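Local coordinates for protein CalS11 (Micromonospora echinospora, PDB 3TOS) that probably transfers a methyl group from S-adenosylmethionine to an oxygen of a calicheamicin precursor during biosynthesis of that antibiotic, at residues V213-L218 / P224-A229; D166-V171 / L192-K197; I228-R231 / G235-H238; G81-T86 / L185-L190. All blocks are in the same frame, centred on the assembly; numbering follows the deposited sequence. Where two conformers were deposited one is given.

Contacts 1, 2 and 4 surround the ligand cleft at the carboxy-terminal edge of the Rossmann-like sheet; contact 3 lies farther out, against a second subunit that contact 1 also touches. Contact 4 holds the amino acid end of S-adenosyl-L-homocysteine and contact 2 its adenine; their centres are about 15 Å apart, and Leu190 of contact 4 packs on Val167, Pro195 and Thr196. Contact 1, centred about 14 Å from the centre of contact 4, carries the sodium ion and bound glutamate and is tied to contact 4 by Tyr187 and Asp216. Contact 3 continues helix 225-233, its centre about 9 Å from that of contact 1. Tyr193 packs on Ile228, joining contact 2 to contacts 1 and 3.

Contact 1: V213-L218 / P224-A229; sequences VAFDEL and PGENIA. With NA (sodium ion), chain Q; GLU (glutamic acid), chain P.
Glu226 reaches from the first turn of helix 225-233 into the loop that follows strand 211-215. Its CB lies 4.1 Å from Leu218 CD1 and equally near Phe215 CD2; CG stays beside that same ring atom. With CG turned away from its own carbonyl carbon (chi1 -74°) and the chain extended beyond it, the carboxylate slides past the Phe215 ring, their planes 42° apart. At the tip, OE1 accepts a hydrogen bond from Glu217 N through its syn lone pair, at 3.0 Å and a bent 144°. OE2 takes a weak bond from Asp191 N, so both oxygens of this buried carboxylate have backbone partners.

At the next residue, Asn227 CB rests 3.2 Å from Leu218 O. Water 1 bridges the same carbonyl to Asn227 N. The Asn227 amide faces a second subunit: ND2 donates to Thr181 O there, and OD1 accepts from Arg231 NE of its own chain.

On the far side of the loop, sodium is bound by Asp216 O and OD1, Glu217 OE2, the ligand glutamate, water 2 and one further atom from elsewhere in the structure. The ligand's N donates to Asp216 OD1 at 2.6 Å and to Glu217 OE2 at 2.8 Å; Asn220 ND2 binds Glu217 OE1. Sodium and the ligand's amino group would offset the charge of the two loop acids, while Glu226 holds the Glu217 NH at the bend between them.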
# COMPACT_ATOMS: atom_id res chain seq x y z
N VAL B 213 -18.46 1.21 19.62
CA VAL B 213 -19.67 1.71 20.24
C VAL B 213 -20.55 2.25 19.12
O VAL B 213 -20.13 3.14 18.37
CB VAL B 213 -19.37 2.81 21.28
CG1 VAL B 213 -20.70 3.36 21.87
CG2 VAL B 213 -18.46 2.19 22.36
N ALA B 214 -21.73 1.64 18.94
CA ALA B 214 -22.63 2.01 17.85
C ALA B 214 -23.98 2.52 18.33
O ALA B 214 -24.44 2.13 19.39
CB ALA B 214 -22.83 0.81 16.91
N PHE B 215 -24.56 3.43 17.55
CA PHE B 215 -25.83 4.09 17.90
C PHE B 215 -26.78 3.96 16.75
O PHE B 215 -26.41 4.20 15.59
CB PHE B 215 -25.61 5.58 18.17
CG PHE B 215 -24.74 5.85 19.37
CD1 PHE B 215 -23.38 6.11 19.19
CD2 PHE B 215 -25.28 5.83 20.66
CE1 PHE B 215 -22.58 6.36 20.27
CE2 PHE B 215 -24.48 6.09 21.78
CZ PHE B 215 -23.12 6.32 21.59
N ASP B 216 -28.02 3.61 17.06
CA ASP B 216 -29.05 3.37 16.03
C ASP B 216 -29.74 4.64 15.56
O ASP B 216 -30.26 4.67 14.46
CB ASP B 216 -30.09 2.34 16.56
CG ASP B 216 -30.90 1.72 15.46
OD1 ASP B 216 -32.05 2.13 15.25
OD2 ASP B 216 -30.40 0.75 14.85
N GLU B 217 -29.73 5.69 16.41
CA GLU B 217 -30.51 6.95 16.10
C GLU B 217 -29.76 8.22 16.51
O GLU B 217 -30.40 9.21 16.85
CB GLU B 217 -31.91 6.92 16.75
CG GLU B 217 -32.79 5.72 16.29
CD GLU B 217 -33.29 5.83 14.86
OE1 GLU B 217 -32.96 6.82 14.22
OE2 GLU B 217 -34.03 4.93 14.39
N LEU B 218 -28.43 8.22 16.39
CA LEU B 218 -27.60 9.28 16.99
C LEU B 218 -28.03 10.67 16.49
O LEU B 218 -28.10 11.59 17.25
CB LEU B 218 -26.12 9.05 16.66
CG LEU B 218 -25.17 10.08 17.32
CD1 LEU B 218 -25.29 10.02 18.84
CD2 LEU B 218 -23.74 9.81 16.86
N PRO B 224 -33.50 12.62 19.70
CA PRO B 224 -32.25 13.33 19.98
C PRO B 224 -31.55 12.82 21.26
O PRO B 224 -30.48 13.34 21.58
CB PRO B 224 -32.72 14.79 20.13
CG PRO B 224 -34.10 14.65 20.78
CD PRO B 224 -34.70 13.40 20.08
N GLY B 225 -32.13 11.82 21.97
CA GLY B 225 -31.58 11.45 23.27
C GLY B 225 -30.16 10.88 23.25
O GLY B 225 -29.37 11.14 24.15
N GLU B 226 -29.85 10.05 22.24
CA GLU B 226 -28.47 9.50 22.13
C GLU B 226 -27.43 10.61 21.95
O GLU B 226 -26.34 10.56 22.54
CB GLU B 226 -28.41 8.46 21.02
CG GLU B 226 -29.10 7.16 21.46
CD GLU B 226 -29.42 6.25 20.32
OE1 GLU B 226 -28.94 6.49 19.19
OE2 GLU B 226 -30.23 5.32 20.54
N ASN B 227 -27.77 11.61 21.13
CA ASN B 227 -26.86 12.71 20.88
C ASN B 227 -26.69 13.55 22.17
O ASN B 227 -25.56 13.85 22.59
CB ASN B 227 -27.41 13.58 19.72
CG ASN B 227 -26.48 14.70 19.32
OD1 ASN B 227 -25.98 15.44 20.17
ND2 ASN B 227 -26.18 14.80 18.01
N ILE B 228 -27.80 13.88 22.81
CA ILE B 228 -27.73 14.66 24.04
C ILE B 228 -26.91 13.90 25.10
O ILE B 228 -26.07 14.51 25.79
CB ILE B 228 -29.13 14.98 24.60
CG1 ILE B 228 -29.90 15.92 23.64
CG2 ILE B 228 -29.01 15.71 25.94
CD1 ILE B 228 -31.43 15.81 23.82
N ALA B 229 -27.11 12.58 25.17
CA ALA B 229 -26.35 11.74 26.08
C ALA B 229 -24.84 11.78 25.76
O ALA B 229 -23.98 11.96 26.66
CB ALA B 229 -26.86 10.31 26.07
NA NA Q . -32.08 3.62 12.77
N GLU P . -34.58 2.55 15.67
CA GLU P . -35.72 1.74 15.10
C GLU P . -35.54 1.62 13.59
O GLU P . -34.55 2.15 13.04
CB GLU P . -37.10 2.39 15.42
CG GLU P . -37.25 3.80 14.80
CD GLU P . -38.57 4.50 15.17
OE1 GLU P . -39.56 3.81 15.52
OE2 GLU P . -38.64 5.73 15.00
OXT GLU P . -36.36 1.03 12.86
O HOH W 1 -29.79 11.24 19.29
O HOH W 2 -32.10 3.41 9.77

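Contact 2: D166-V171 / L192-K197; sequences DVRETV and LYEPTK. With SAH (S-adenosyl-L-homocysteine), chain O.
Arg168 and Glu194 join the starts of two helices by a salt bridge, Arg168 NH1 to Glu194 OE1 at 3.1 Å. The carboxylate oxygen sits at the guanidinium edge, although the two planes are 70° apart. Water 3 spans the same pair, accepting from NH1 and donating to OE1. Arg168 also takes Asp166 side-on: NE donates to OD1, and NH2 to the syn lone pair of OD2 at 2.8 Å. A bend at chi3 (-81°) turns the guanidinium so that it can serve both acids. Asp114 adds a further salt bridge to NH2, and Asn116 binds Glu194 OE2.

Apolar contact lies deeper, where Val167 CG2 meets Pro195 CB at 3.5 Å and Arg168 CG lies 4.2 Å from Pro195 CA.

Hydrogen bonds to the ligand share these residues. Val167 N gives a nearly straight bond to adenine N1, 3.0 Å long. Adenine N6 donates to Asp166 OD1 at 3.0 Å. The same OD1 caps helix 167-177 by accepting from Arg168 N, so one oxygen serves cap, guanidinium and adenine, while Pro195 CB packs 3.4 Å from N6.

The two helix segments run almost parallel, 18° apart with axes 9.6 Å from each other, as neighbours on one side of a Rossmann-like sheet. An acid and the following backbone NH reading adenine N6 and N1 are familiar from the S-adenosylmethionine site of class I methyltransferases.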
# COMPACT_ATOMS: atom_id res chain seq x y z
N ASP B 166 -35.11 -2.44 33.56
CA ASP B 166 -34.62 -1.11 33.16
C ASP B 166 -33.11 -1.10 33.19
O ASP B 166 -32.51 -1.42 34.23
CB ASP B 166 -35.19 -0.13 34.17
CG ASP B 166 -34.92 1.28 33.81
OD1 ASP B 166 -33.93 1.61 33.14
OD2 ASP B 166 -35.76 2.11 34.16
N VAL B 167 -32.48 -0.77 32.06
CA VAL B 167 -30.99 -0.76 31.93
C VAL B 167 -30.31 0.09 32.97
O VAL B 167 -29.13 -0.17 33.30
CB VAL B 167 -30.46 -0.37 30.52
CG1 VAL B 167 -30.84 -1.47 29.46
CG2 VAL B 167 -30.94 1.01 30.10
N ARG B 168 -30.98 1.10 33.48
CA ARG B 168 -30.37 1.93 34.55
C ARG B 168 -29.97 1.09 35.75
O ARG B 168 -28.98 1.39 36.46
CB ARG B 168 -31.30 3.07 34.97
CG ARG B 168 -31.46 4.08 33.84
CD ARG B 168 -32.50 5.14 34.13
NE ARG B 168 -33.81 4.61 33.84
CZ ARG B 168 -34.87 5.34 33.55
NH1 ARG B 168 -34.80 6.67 33.48
NH2 ARG B 168 -36.00 4.74 33.32
N GLU B 169 -30.73 0.01 35.97
CA GLU B 169 -30.42 -0.94 37.08
C GLU B 169 -29.69 -2.19 36.59
O GLU B 169 -28.74 -2.71 37.24
CB GLU B 169 -31.71 -1.32 37.81
CG GLU B 169 -32.23 -0.23 38.75
CD GLU B 169 -32.73 1.10 38.09
OE1 GLU B 169 -33.72 1.12 37.31
OE2 GLU B 169 -32.15 2.16 38.43
N THR B 170 -30.17 -2.74 35.46
CA THR B 170 -29.74 -4.09 35.08
C THR B 170 -28.34 -4.07 34.45
O THR B 170 -27.66 -5.07 34.52
CB THR B 170 -30.70 -4.73 34.09
OG1 THR B 170 -30.73 -3.94 32.90
CG2 THR B 170 -32.11 -4.83 34.65
N VAL B 171 -27.91 -2.96 33.81
CA VAL B 171 -26.57 -2.94 33.20
C VAL B 171 -25.48 -2.85 34.26
O VAL B 171 -24.58 -3.66 34.28
CB VAL B 171 -26.42 -1.88 32.05
CG1 VAL B 171 -24.92 -1.75 31.60
CG2 VAL B 171 -27.29 -2.34 30.85
N LEU B 192 -33.86 6.62 23.94
CA LEU B 192 -34.14 7.65 24.95
C LEU B 192 -32.86 8.13 25.60
O LEU B 192 -31.90 7.35 25.84
CB LEU B 192 -35.02 7.04 26.05
CG LEU B 192 -36.32 6.46 25.49
CD1 LEU B 192 -37.06 5.81 26.69
CD2 LEU B 192 -37.17 7.63 24.89
N TYR B 193 -32.89 9.42 25.98
CA TYR B 193 -31.75 10.08 26.61
C TYR B 193 -31.27 9.45 27.92
O TYR B 193 -30.09 9.09 28.02
CB TYR B 193 -32.16 11.54 26.86
CG TYR B 193 -31.28 12.26 27.86
CD1 TYR B 193 -29.93 12.47 27.59
CD2 TYR B 193 -31.83 12.79 29.02
CE1 TYR B 193 -29.11 13.10 28.49
CE2 TYR B 193 -31.00 13.41 29.98
CZ TYR B 193 -29.64 13.56 29.69
OH TYR B 193 -28.78 14.22 30.56
N GLU B 194 -32.15 9.31 28.90
CA GLU B 194 -31.67 8.90 30.27
C GLU B 194 -31.00 7.52 30.30
O GLU B 194 -29.91 7.39 30.86
CB GLU B 194 -32.82 8.98 31.29
CG GLU B 194 -33.24 10.41 31.54
CD GLU B 194 -34.19 10.55 32.70
OE1 GLU B 194 -34.16 9.67 33.62
OE2 GLU B 194 -34.91 11.55 32.78
N PRO B 195 -31.64 6.49 29.74
CA PRO B 195 -30.98 5.20 29.83
C PRO B 195 -29.72 5.15 28.97
O PRO B 195 -28.77 4.46 29.33
CB PRO B 195 -32.06 4.24 29.29
CG PRO B 195 -32.97 5.06 28.50
CD PRO B 195 -33.03 6.38 29.24
N THR B 196 -29.72 5.85 27.84
CA THR B 196 -28.49 5.91 27.04
C THR B 196 -27.32 6.46 27.86
O THR B 196 -26.22 5.92 27.79
CB THR B 196 -28.69 6.70 25.73
OG1 THR B 196 -29.74 6.06 24.97
CG2 THR B 196 -27.39 6.77 24.90
N LYS B 197 -27.54 7.60 28.47
CA LYS B 197 -26.53 8.23 29.31
C LYS B 197 -26.04 7.32 30.41
O LYS B 197 -24.82 7.18 30.60
CB LYS B 197 -27.10 9.53 29.93
CG LYS B 197 -26.04 10.31 30.78
CD LYS B 197 -26.67 11.62 31.29
CE LYS B 197 -25.65 12.53 31.98
NZ LYS B 197 -25.34 11.98 33.29
N SAH O . -33.00 -3.38 18.38
CA SAH O . -34.45 -3.56 18.06
CB SAH O . -35.27 -2.30 18.26
CG SAH O . -35.32 -1.86 19.73
SD SAH O . -36.66 -0.72 19.97
C SAH O . -34.51 -3.98 16.59
O SAH O . -35.63 -4.25 16.05
OXT SAH O . -33.48 -4.18 15.94
C5' SAH O . -36.19 0.16 21.47
C4' SAH O . -36.12 -0.75 22.75
O4' SAH O . -35.46 -0.03 23.79
C3' SAH O . -37.54 -1.04 23.25
O3' SAH O . -37.81 -2.47 23.20
C2' SAH O . -37.53 -0.46 24.65
O2' SAH O . -38.30 -1.20 25.63
C1' SAH O . -36.02 -0.47 25.00
N9 SAH O . -35.69 0.51 26.06
C8 SAH O . -35.79 1.86 26.02
N7 SAH O . -35.44 2.31 27.25
C5 SAH O . -35.14 1.28 28.06
C6 SAH O . -34.71 1.14 29.45
N6 SAH O . -34.60 2.23 30.24
N1 SAH O . -34.48 -0.12 29.89
C2 SAH O . -34.61 -1.22 29.08
N3 SAH O . -35.07 -1.17 27.81
C4 SAH O . -35.28 0.08 27.28
O HOH W 3 -32.76 8.13 34.99

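Contact 3: I228-R231 / G235-H238; sequences IAMR and GLDH
Leu236 lies across Met230, a selenomethionine, and Arg231, its two methyl groups divided between them. CD2 meets Met230 CG at 3.9 Å and the selenium SE at 4.0 Å; CD1 rests on the Arg231 methylenes, 3.7 Å from CG, and lies near the edge of the guanidinium. The Arg231 chain runs extended to CD and then bends at chi3 (-68°), which leaves its aliphatic part against the leucine. Beside this packing, Gly235 N donates to Met230 O at 2.8 Å and 161°, tying the departing chain back to the last turn of the helix.

The next shell fixes both sides. Asn227 OD1 accepts from Arg231 NE, and Leu241 packs on both Met230 and Leu236. From a second subunit, Pro179 O accepts from Arg231 NH1, Thr208 OG1 bonds to Leu236 O, and Leu207 packs on Leu236.

Gly235 has a positive phi (94°), at which a side chain would press on the preceding carbonyl. From it the chain enters a type I beta turn closed by His238 N to Gly235 O at 3.2 Å. The i+5 to i backbone bond from Gly235 to Met230 resembles that of a Schellman helix end; here it closes helix 225-233 at the subunit interface.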
# COMPACT_ATOMS: atom_id res chain seq x y z
N ILE B 228 -27.80 13.88 22.81
CA ILE B 228 -27.73 14.66 24.04
C ILE B 228 -26.91 13.90 25.10
O ILE B 228 -26.07 14.51 25.79
CB ILE B 228 -29.13 14.98 24.60
CG1 ILE B 228 -29.90 15.92 23.64
CG2 ILE B 228 -29.01 15.71 25.94
CD1 ILE B 228 -31.43 15.81 23.82
N ALA B 229 -27.11 12.58 25.17
CA ALA B 229 -26.35 11.74 26.08
C ALA B 229 -24.84 11.78 25.76
O ALA B 229 -23.98 11.96 26.66
CB ALA B 229 -26.86 10.31 26.07
N MSE B 230 -24.49 11.58 24.48
CA MSE B 230 -23.09 11.58 24.10
C MSE B 230 -22.46 12.94 24.37
O MSE B 230 -21.31 13.02 24.81
CB MSE B 230 -22.91 11.21 22.62
CG MSE B 230 -21.43 11.32 22.19
SE MSE B 230 -20.86 10.08 20.79
CE MSE B 230 -20.36 8.57 21.92
N ARG B 231 -23.17 14.02 24.08
CA ARG B 231 -22.58 15.33 24.30
C ARG B 231 -22.35 15.61 25.78
O ARG B 231 -21.38 16.31 26.17
CB ARG B 231 -23.47 16.41 23.66
CG ARG B 231 -23.20 16.54 22.18
CD ARG B 231 -23.91 17.77 21.56
NE ARG B 231 -25.38 17.68 21.50
CZ ARG B 231 -26.22 18.45 22.18
NH1 ARG B 231 -27.52 18.27 21.99
NH2 ARG B 231 -25.76 19.38 23.03
N GLY B 235 -18.70 13.98 24.58
CA GLY B 235 -18.50 14.95 23.50
C GLY B 235 -18.53 14.24 22.15
O GLY B 235 -18.01 13.10 22.03
N LEU B 236 -19.10 14.88 21.13
CA LEU B 236 -19.18 14.24 19.81
C LEU B 236 -17.84 14.10 19.13
O LEU B 236 -17.72 13.28 18.22
CB LEU B 236 -20.17 15.02 18.91
CG LEU B 236 -21.65 14.83 19.31
CD1 LEU B 236 -22.57 15.84 18.58
CD2 LEU B 236 -22.15 13.41 19.01
N ASP B 237 -16.81 14.84 19.60
CA ASP B 237 -15.48 14.72 18.97
C ASP B 237 -14.51 13.98 19.91
O ASP B 237 -13.26 14.02 19.73
CB ASP B 237 -14.92 16.08 18.54
CG ASP B 237 -14.65 17.01 19.74
OD1 ASP B 237 -15.01 16.66 20.90
OD2 ASP B 237 -14.07 18.11 19.52
N HIS B 238 -15.06 13.27 20.91
CA HIS B 238 -14.22 12.41 21.73
C HIS B 238 -13.52 11.33 20.90
O HIS B 238 -12.34 10.98 21.13
CB HIS B 238 -15.06 11.75 22.81
CG HIS B 238 -14.27 10.84 23.70
ND1 HIS B 238 -13.49 11.31 24.72
CD2 HIS B 238 -14.14 9.49 23.70
CE1 HIS B 238 -12.91 10.29 25.33
NE2 HIS B 238 -13.32 9.18 24.75

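Contact 4: G81-T86 / L185-L190; sequences GRHLGT and LAYFDL. With SAH (S-adenosyl-L-homocysteine), chain O.
The pocket for the amino acid end of S-adenosyl-L-homocysteine lies between the start of helix 82-94 and the end of strand 183-188, where His83 meets Tyr187. The histidine turns its edge toward the tyrosine face in an offset edge-to-face pair, centroids 4.9 Å apart and planes at 71°; the closest atoms are His83 CE1 and Tyr187 CE1, at 3.6 Å. Over one face of His83, near its centre, sits the ligand carboxylate oxygen OXT, 3.3 Å above the plane. Arg82 takes that oxygen from the edge of its guanidinium, NE at 3.0 Å and NH2 at 3.1 Å, a bend at chi3 (55°) bringing both nitrogens to it. At the amino group, Asp189 OD2 accepts from N at 2.7 Å, so the carboxylate and the amino group each probably meet a group of opposite charge. Leu190 CD2 packs 3.5 Å from C4 of the adenine.

Hydrogen bonds to Glu75 at ND1 and Asp55 at NE2 fix the His83 ring, and Tyr187 OH is bonded to Asp216. Helix 50-65 covers His83 and Tyr187 through Met59, strands 72-76 and 211-215 flank strand 183-188, and helix 193-203 packs on Phe188.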
# COMPACT_ATOMS: atom_id res chain seq x y z
N GLY B 81 -35.89 -8.87 18.89
CA GLY B 81 -34.62 -9.59 18.82
C GLY B 81 -33.99 -9.63 17.45
O GLY B 81 -33.05 -10.40 17.26
N ARG B 82 -34.40 -8.77 16.52
CA ARG B 82 -33.79 -8.76 15.18
C ARG B 82 -32.27 -8.86 15.19
O ARG B 82 -31.67 -9.68 14.48
CB ARG B 82 -34.15 -7.44 14.50
CG ARG B 82 -33.48 -7.33 13.10
CD ARG B 82 -33.92 -6.09 12.28
NE ARG B 82 -33.69 -4.85 13.03
CZ ARG B 82 -33.75 -3.62 12.51
NH1 ARG B 82 -33.96 -3.44 11.20
NH2 ARG B 82 -33.49 -2.55 13.29
N HIS B 83 -31.64 -7.96 15.94
CA HIS B 83 -30.18 -7.93 15.94
C HIS B 83 -29.56 -9.12 16.68
O HIS B 83 -28.48 -9.56 16.31
CB HIS B 83 -29.67 -6.62 16.56
CG HIS B 83 -29.96 -5.42 15.71
ND1 HIS B 83 -30.05 -4.17 16.24
CD2 HIS B 83 -30.12 -5.28 14.36
CE1 HIS B 83 -30.29 -3.29 15.26
NE2 HIS B 83 -30.32 -3.95 14.11
N LEU B 84 -30.22 -9.65 17.72
CA LEU B 84 -29.63 -10.77 18.48
C LEU B 84 -29.61 -12.01 17.60
O LEU B 84 -28.64 -12.76 17.62
CB LEU B 84 -30.42 -11.08 19.76
CG LEU B 84 -30.50 -9.94 20.80
CD1 LEU B 84 -31.14 -10.37 22.12
CD2 LEU B 84 -29.15 -9.24 21.01
N GLY B 85 -30.69 -12.20 16.82
CA GLY B 85 -30.77 -13.30 15.83
C GLY B 85 -29.61 -13.16 14.89
O GLY B 85 -28.90 -14.14 14.60
N THR B 86 -29.43 -11.95 14.35
CA THR B 86 -28.36 -11.70 13.39
C THR B 86 -26.97 -12.06 13.99
O THR B 86 -26.18 -12.77 13.39
CB THR B 86 -28.36 -10.24 12.95
OG1 THR B 86 -29.69 -9.95 12.46
CG2 THR B 86 -27.32 -10.07 11.83
N LEU B 185 -18.36 -5.03 21.41
CA LEU B 185 -19.32 -4.27 20.60
C LEU B 185 -20.51 -3.92 21.50
O LEU B 185 -21.11 -4.80 22.12
CB LEU B 185 -19.78 -5.09 19.36
CG LEU B 185 -20.96 -4.55 18.52
CD1 LEU B 185 -20.60 -3.15 17.94
CD2 LEU B 185 -21.29 -5.55 17.43
N ALA B 186 -20.81 -2.64 21.63
CA ALA B 186 -21.93 -2.12 22.44
C ALA B 186 -22.86 -1.43 21.47
O ALA B 186 -22.49 -0.40 20.85
CB ALA B 186 -21.44 -1.14 23.47
N TYR B 187 -24.05 -2.05 21.24
CA TYR B 187 -25.03 -1.53 20.29
C TYR B 187 -26.15 -0.80 21.02
O TYR B 187 -27.00 -1.42 21.67
CB TYR B 187 -25.57 -2.67 19.38
CG TYR B 187 -26.23 -2.05 18.16
CD1 TYR B 187 -27.59 -1.68 18.16
CD2 TYR B 187 -25.49 -1.78 17.00
CE1 TYR B 187 -28.16 -1.02 17.08
CE2 TYR B 187 -26.06 -1.16 15.90
CZ TYR B 187 -27.37 -0.77 15.95
OH TYR B 187 -27.93 -0.14 14.85
N PHE B 188 -26.16 0.52 20.91
CA PHE B 188 -27.20 1.31 21.57
C PHE B 188 -28.42 1.50 20.70
O PHE B 188 -28.37 2.18 19.66
CB PHE B 188 -26.62 2.71 21.90
CG PHE B 188 -25.71 2.68 23.09
CD1 PHE B 188 -24.37 2.26 22.98
CD2 PHE B 188 -26.19 3.08 24.32
CE1 PHE B 188 -23.52 2.22 24.11
CE2 PHE B 188 -25.38 3.06 25.43
CZ PHE B 188 -24.00 2.64 25.34
N ASP B 189 -29.53 0.96 21.15
CA ASP B 189 -30.80 1.10 20.44
C ASP B 189 -31.95 1.30 21.41
O ASP B 189 -33.05 0.70 21.26
CB ASP B 189 -31.07 -0.12 19.55
CG ASP B 189 -32.09 0.17 18.46
OD1 ASP B 189 -32.54 1.32 18.35
OD2 ASP B 189 -32.44 -0.78 17.71
N LEU B 190 -31.74 2.18 22.39
CA LEU B 190 -32.79 2.46 23.39
C LEU B 190 -33.60 3.67 23.03
O LEU B 190 -34.67 3.88 23.65
CB LEU B 190 -32.14 2.77 24.76
CG LEU B 190 -31.21 1.71 25.35
CD1 LEU B 190 -30.25 2.40 26.34
CD2 LEU B 190 -32.08 0.70 26.12
N SAH O . -33.00 -3.38 18.38
CA SAH O . -34.45 -3.56 18.06
CB SAH O . -35.27 -2.30 18.26
CG SAH O . -35.32 -1.86 19.73
SD SAH O . -36.66 -0.72 19.97
C SAH O . -34.51 -3.98 16.59
O SAH O . -35.63 -4.25 16.05
OXT SAH O . -33.48 -4.18 15.94
C5' SAH O . -36.19 0.16 21.47
C4' SAH O . -36.12 -0.75 22.75
O4' SAH O . -35.46 -0.03 23.79
C3' SAH O . -37.54 -1.04 23.25
O3' SAH O . -37.81 -2.47 23.20
C2' SAH O . -37.53 -0.46 24.65
O2' SAH O . -38.30 -1.20 25.63
C1' SAH O . -36.02 -0.47 25.00
N9 SAH O . -35.69 0.51 26.06
C8 SAH O . -35.79 1.86 26.02
N7 SAH O . -35.44 2.31 27.25
C5 SAH O . -35.14 1.28 28.06
C6 SAH O . -34.71 1.14 29.45
N6 SAH O . -34.60 2.23 30.24
N1 SAH O . -34.48 -0.12 29.89
C2 SAH O . -34.61 -1.22 29.08
N3 SAH O . -35.07 -1.17 27.81
C4 SAH O . -35.28 0.08 27.28